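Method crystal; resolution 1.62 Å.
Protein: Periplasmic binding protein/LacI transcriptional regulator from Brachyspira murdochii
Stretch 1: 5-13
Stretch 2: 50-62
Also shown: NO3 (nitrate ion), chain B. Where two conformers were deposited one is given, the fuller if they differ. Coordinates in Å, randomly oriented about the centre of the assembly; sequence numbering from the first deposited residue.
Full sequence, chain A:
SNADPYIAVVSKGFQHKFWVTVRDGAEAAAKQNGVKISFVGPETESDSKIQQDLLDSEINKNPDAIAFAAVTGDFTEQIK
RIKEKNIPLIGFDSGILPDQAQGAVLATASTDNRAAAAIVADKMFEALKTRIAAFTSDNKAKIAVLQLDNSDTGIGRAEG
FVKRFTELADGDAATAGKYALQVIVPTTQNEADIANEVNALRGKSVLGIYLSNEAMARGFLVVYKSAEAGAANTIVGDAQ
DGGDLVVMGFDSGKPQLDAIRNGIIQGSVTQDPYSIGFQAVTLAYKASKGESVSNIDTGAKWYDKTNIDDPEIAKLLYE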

# COMPACT_ATOMS: atom_id res chain seq x y z
N PRO A 5 7.11 -18.21 -26.47
CA PRO A 5 6.27 -17.81 -25.38
C PRO A 5 6.56 -16.39 -24.93
O PRO A 5 7.72 -15.99 -24.81
CB PRO A 5 6.57 -18.83 -24.31
CG PRO A 5 7.04 -20.07 -25.08
CD PRO A 5 7.74 -19.53 -26.24
N TYR A 6 5.48 -15.63 -24.76
CA TYR A 6 5.60 -14.21 -24.48
C TYR A 6 4.41 -13.72 -23.65
O TYR A 6 3.28 -13.95 -24.00
CB TYR A 6 5.65 -13.37 -25.77
CG TYR A 6 5.72 -11.86 -25.54
CD1 TYR A 6 6.92 -11.20 -25.25
CD2 TYR A 6 4.56 -11.07 -25.67
CE1 TYR A 6 6.94 -9.82 -25.05
CE2 TYR A 6 4.58 -9.69 -25.47
CZ TYR A 6 5.77 -9.08 -25.19
OH TYR A 6 5.78 -7.73 -25.01
N ILE A 7 4.74 -13.06 -22.54
CA ILE A 7 3.72 -12.50 -21.65
C ILE A 7 4.00 -11.03 -21.38
O ILE A 7 5.15 -10.61 -21.11
CB ILE A 7 3.69 -13.28 -20.30
CG1 ILE A 7 3.08 -14.67 -20.52
CG2 ILE A 7 2.89 -12.50 -19.24
CD1 ILE A 7 3.18 -15.61 -19.31
N ALA A 8 2.98 -10.21 -21.52
CA ALA A 8 3.08 -8.77 -21.30
C ALA A 8 2.81 -8.46 -19.85
O ALA A 8 1.79 -8.91 -19.29
CB ALA A 8 2.05 -8.06 -22.14
N VAL A 9 3.72 -7.71 -19.25
CA VAL A 9 3.55 -7.21 -17.91
C VAL A 9 3.51 -5.68 -17.92
O VAL A 9 4.51 -5.05 -18.27
CB VAL A 9 4.64 -7.68 -16.95
CG1 VAL A 9 4.36 -7.15 -15.56
CG2 VAL A 9 4.70 -9.21 -16.95
N VAL A 10 2.34 -5.09 -17.61
CA VAL A 10 2.17 -3.65 -17.61
C VAL A 10 2.11 -3.20 -16.17
O VAL A 10 1.17 -3.54 -15.46
CB VAL A 10 0.94 -3.26 -18.43
CG1 VAL A 10 0.73 -1.76 -18.35
CG2 VAL A 10 1.07 -3.77 -19.87
N SER A 11 3.15 -2.50 -15.74
CA SER A 11 3.40 -2.19 -14.37
C SER A 11 3.05 -0.72 -14.09
O SER A 11 2.70 0.03 -15.05
CB SER A 11 4.92 -2.34 -14.09
OG SER A 11 5.64 -1.28 -14.73
N LYS A 12 3.25 -0.26 -12.87
CA LYS A 12 3.06 1.21 -12.60
C LYS A 12 4.30 2.07 -12.87
O LYS A 12 4.30 3.28 -12.62
CB LYS A 12 2.60 1.41 -11.16
CG LYS A 12 1.29 0.72 -10.79
CD LYS A 12 0.74 1.23 -9.48
CE LYS A 12 -0.43 0.37 -9.00
NZ LYS A 12 -1.05 0.98 -7.81
N GLY A 13 5.32 1.49 -13.50
CA GLY A 13 6.57 2.19 -13.72
C GLY A 13 7.44 2.32 -12.50
O GLY A 13 7.15 1.73 -11.46
N ILE A 50 -0.30 7.44 -20.93
CA ILE A 50 0.77 6.56 -21.43
C ILE A 50 0.56 5.11 -20.98
O ILE A 50 0.84 4.19 -21.71
CB ILE A 50 2.17 7.04 -21.06
CG1 ILE A 50 3.19 6.49 -22.03
CG2 ILE A 50 2.55 6.61 -19.68
CD1 ILE A 50 3.01 6.98 -23.43
N GLN A 51 0.03 4.89 -19.78
CA GLN A 51 -0.23 3.51 -19.38
C GLN A 51 -1.32 2.90 -20.22
O GLN A 51 -1.23 1.72 -20.61
CB GLN A 51 -0.48 3.33 -17.87
CG GLN A 51 -0.26 1.89 -17.44
CD GLN A 51 -0.80 1.54 -16.10
OE1 GLN A 51 -1.92 1.90 -15.73
NE2 GLN A 51 -0.02 0.77 -15.36
N GLN A 52 -2.35 3.67 -20.55
CA GLN A 52 -3.36 3.18 -21.49
C GLN A 52 -2.73 2.79 -22.82
O GLN A 52 -3.01 1.74 -23.39
CB GLN A 52 -4.41 4.27 -21.74
CG GLN A 52 -5.37 4.57 -20.59
CD GLN A 52 -6.26 5.78 -20.86
OE1 GLN A 52 -5.80 6.73 -21.49
NE2 GLN A 52 -7.52 5.73 -20.47
N ASP A 53 -1.86 3.69 -23.34
CA ASP A 53 -1.19 3.43 -24.62
C ASP A 53 -0.31 2.23 -24.61
O ASP A 53 -0.27 1.45 -25.60
CB ASP A 53 -0.30 4.62 -25.00
CG ASP A 53 -1.07 5.95 -25.32
OD1 ASP A 53 -2.26 5.89 -25.71
OD2 ASP A 53 -0.44 7.04 -25.27
N LEU A 54 0.46 2.07 -23.51
CA LEU A 54 1.35 0.92 -23.39
C LEU A 54 0.53 -0.39 -23.33
O LEU A 54 0.92 -1.36 -23.95
CB LEU A 54 2.25 1.07 -22.15
CG LEU A 54 3.36 2.16 -22.25
CD1 LEU A 54 3.98 2.38 -20.88
CD2 LEU A 54 4.38 1.73 -23.27
N LEU A 55 -0.55 -0.39 -22.55
CA LEU A 55 -1.44 -1.56 -22.50
C LEU A 55 -2.00 -1.88 -23.92
O LEU A 55 -1.96 -3.05 -24.36
CB LEU A 55 -2.53 -1.34 -21.47
CG LEU A 55 -3.52 -2.49 -21.32
CD1 LEU A 55 -2.84 -3.83 -21.01
CD2 LEU A 55 -4.47 -2.13 -20.22
N ASP A 56 -2.47 -0.87 -24.65
CA ASP A 56 -2.89 -1.11 -26.01
C ASP A 56 -1.84 -1.70 -26.90
O ASP A 56 -2.14 -2.62 -27.68
CB ASP A 56 -3.35 0.19 -26.63
CG ASP A 56 -4.80 0.55 -26.20
OD1 ASP A 56 -5.61 -0.38 -26.00
OD2 ASP A 56 -5.16 1.75 -26.15
N SER A 57 -0.64 -1.12 -26.85
CA SER A 57 0.48 -1.63 -27.61
C SER A 57 0.79 -3.10 -27.31
O SER A 57 1.05 -3.89 -28.21
CB SER A 57 1.69 -0.68 -27.40
OG SER A 57 1.47 0.59 -28.05
N GLU A 58 0.71 -3.51 -26.05
CA GLU A 58 0.96 -4.86 -25.67
C GLU A 58 -0.19 -5.79 -26.13
O GLU A 58 0.07 -6.91 -26.56
CB GLU A 58 1.16 -4.95 -24.13
CG GLU A 58 2.46 -4.34 -23.64
CD GLU A 58 3.69 -4.99 -24.26
OE1 GLU A 58 3.79 -6.21 -24.20
OE2 GLU A 58 4.55 -4.32 -24.93
N ILE A 59 -1.42 -5.32 -26.05
CA ILE A 59 -2.56 -6.12 -26.51
C ILE A 59 -2.35 -6.43 -28.01
O ILE A 59 -2.59 -7.55 -28.48
CB ILE A 59 -3.88 -5.37 -26.30
CG1 ILE A 59 -4.21 -5.22 -24.82
CG2 ILE A 59 -5.00 -6.12 -27.01
CD1 ILE A 59 -5.30 -4.24 -24.51
N ASN A 60 -1.95 -5.43 -28.76
CA ASN A 60 -1.75 -5.59 -30.17
C ASN A 60 -0.73 -6.64 -30.58
O ASN A 60 -0.78 -7.16 -31.73
CB ASN A 60 -1.35 -4.24 -30.80
CG ASN A 60 -2.44 -3.19 -30.77
OD1 ASN A 60 -3.57 -3.49 -30.50
ND2 ASN A 60 -2.05 -1.95 -30.96
N LYS A 61 0.21 -6.97 -29.69
CA LYS A 61 1.20 -8.04 -29.88
C LYS A 61 0.68 -9.47 -29.82
O LYS A 61 1.47 -10.44 -30.07
CB LYS A 61 2.33 -7.89 -28.87
CG LYS A 61 3.08 -6.57 -29.02
CD LYS A 61 4.23 -6.51 -28.01
CE LYS A 61 5.04 -5.24 -28.15
NZ LYS A 61 6.08 -5.18 -27.09
N ASN A 62 -0.61 -9.61 -29.48
CA ASN A 62 -1.21 -10.90 -29.22
C ASN A 62 -0.37 -11.76 -28.27
O ASN A 62 0.02 -12.86 -28.64
CB ASN A 62 -1.45 -11.63 -30.53
CG ASN A 62 -2.49 -10.93 -31.36
OD1 ASN A 62 -3.58 -10.59 -30.83
ND2 ASN A 62 -2.18 -10.63 -32.66
N NO3 B . -0.31 11.04 -19.24
O1 NO3 B . 0.26 10.01 -19.61
O2 NO3 B . -1.62 11.03 -18.70
O3 NO3 B . 0.38 12.24 -19.33

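The most unusual feature of this contact is a buried carboxylate, that of Glu58, gripped by a tyrosine from the strand and a lysine just beyond its own helix. Tyr6 OH donates a hydrogen bond to Glu58 OE1 across 2.6 Å, a short distance for such a pair, and OE1 lies at the edge of the Tyr6 ring, near its plane, where the phenolic hydrogen can reach it. Lys61 NZ sits 2.8 Å from Glu58 OE2, forming a salt bridge within the same stretch, and also donates a weak hydrogen bond to Tyr6 OH at 3.3 Å. Hydroxyl, carboxylate and ammonium thus close a small polar circuit, with the hydroxyl acting as both donor and acceptor. Glu58 reaches it through a folded side chain, with chi1 and chi2 both m, whereas the Lys61 chain is extended from chi2 onward.

The strand, residues 6-10, runs antiparallel to the helix, with an angle of 177° between their directions and a closest axial approach of 9.1 Å. Strand alternation selects the contacting residues: the CA-to-CB bonds of Tyr6, Ala8 and Val10 point toward the helix, and those of Ile7 and Val9 point away. At Ala8 the backbones come close, its CA lying 6.2 Å from Glu58 CA, and Ala8 CB is 3.3 Å from Glu58 OE1.

Val10 makes the apolar part of the contact. Its CG2 lies 4.1 Å from both Leu55 CD1 and Glu58 CG, while its CG1 is 3.9 Å from Gln51 CG, so its two methyl groups meet different helical residues.

Beyond the strand, Gln51 NE2 donates to Ser11 O at 2.8 Å with an N-H...O angle of 141°, tying the helix to the backbone. Ser11 points its CA-to-CB bond away, and its OG instead accepts a hydrogen bond from Gly13 N at 3.0 Å.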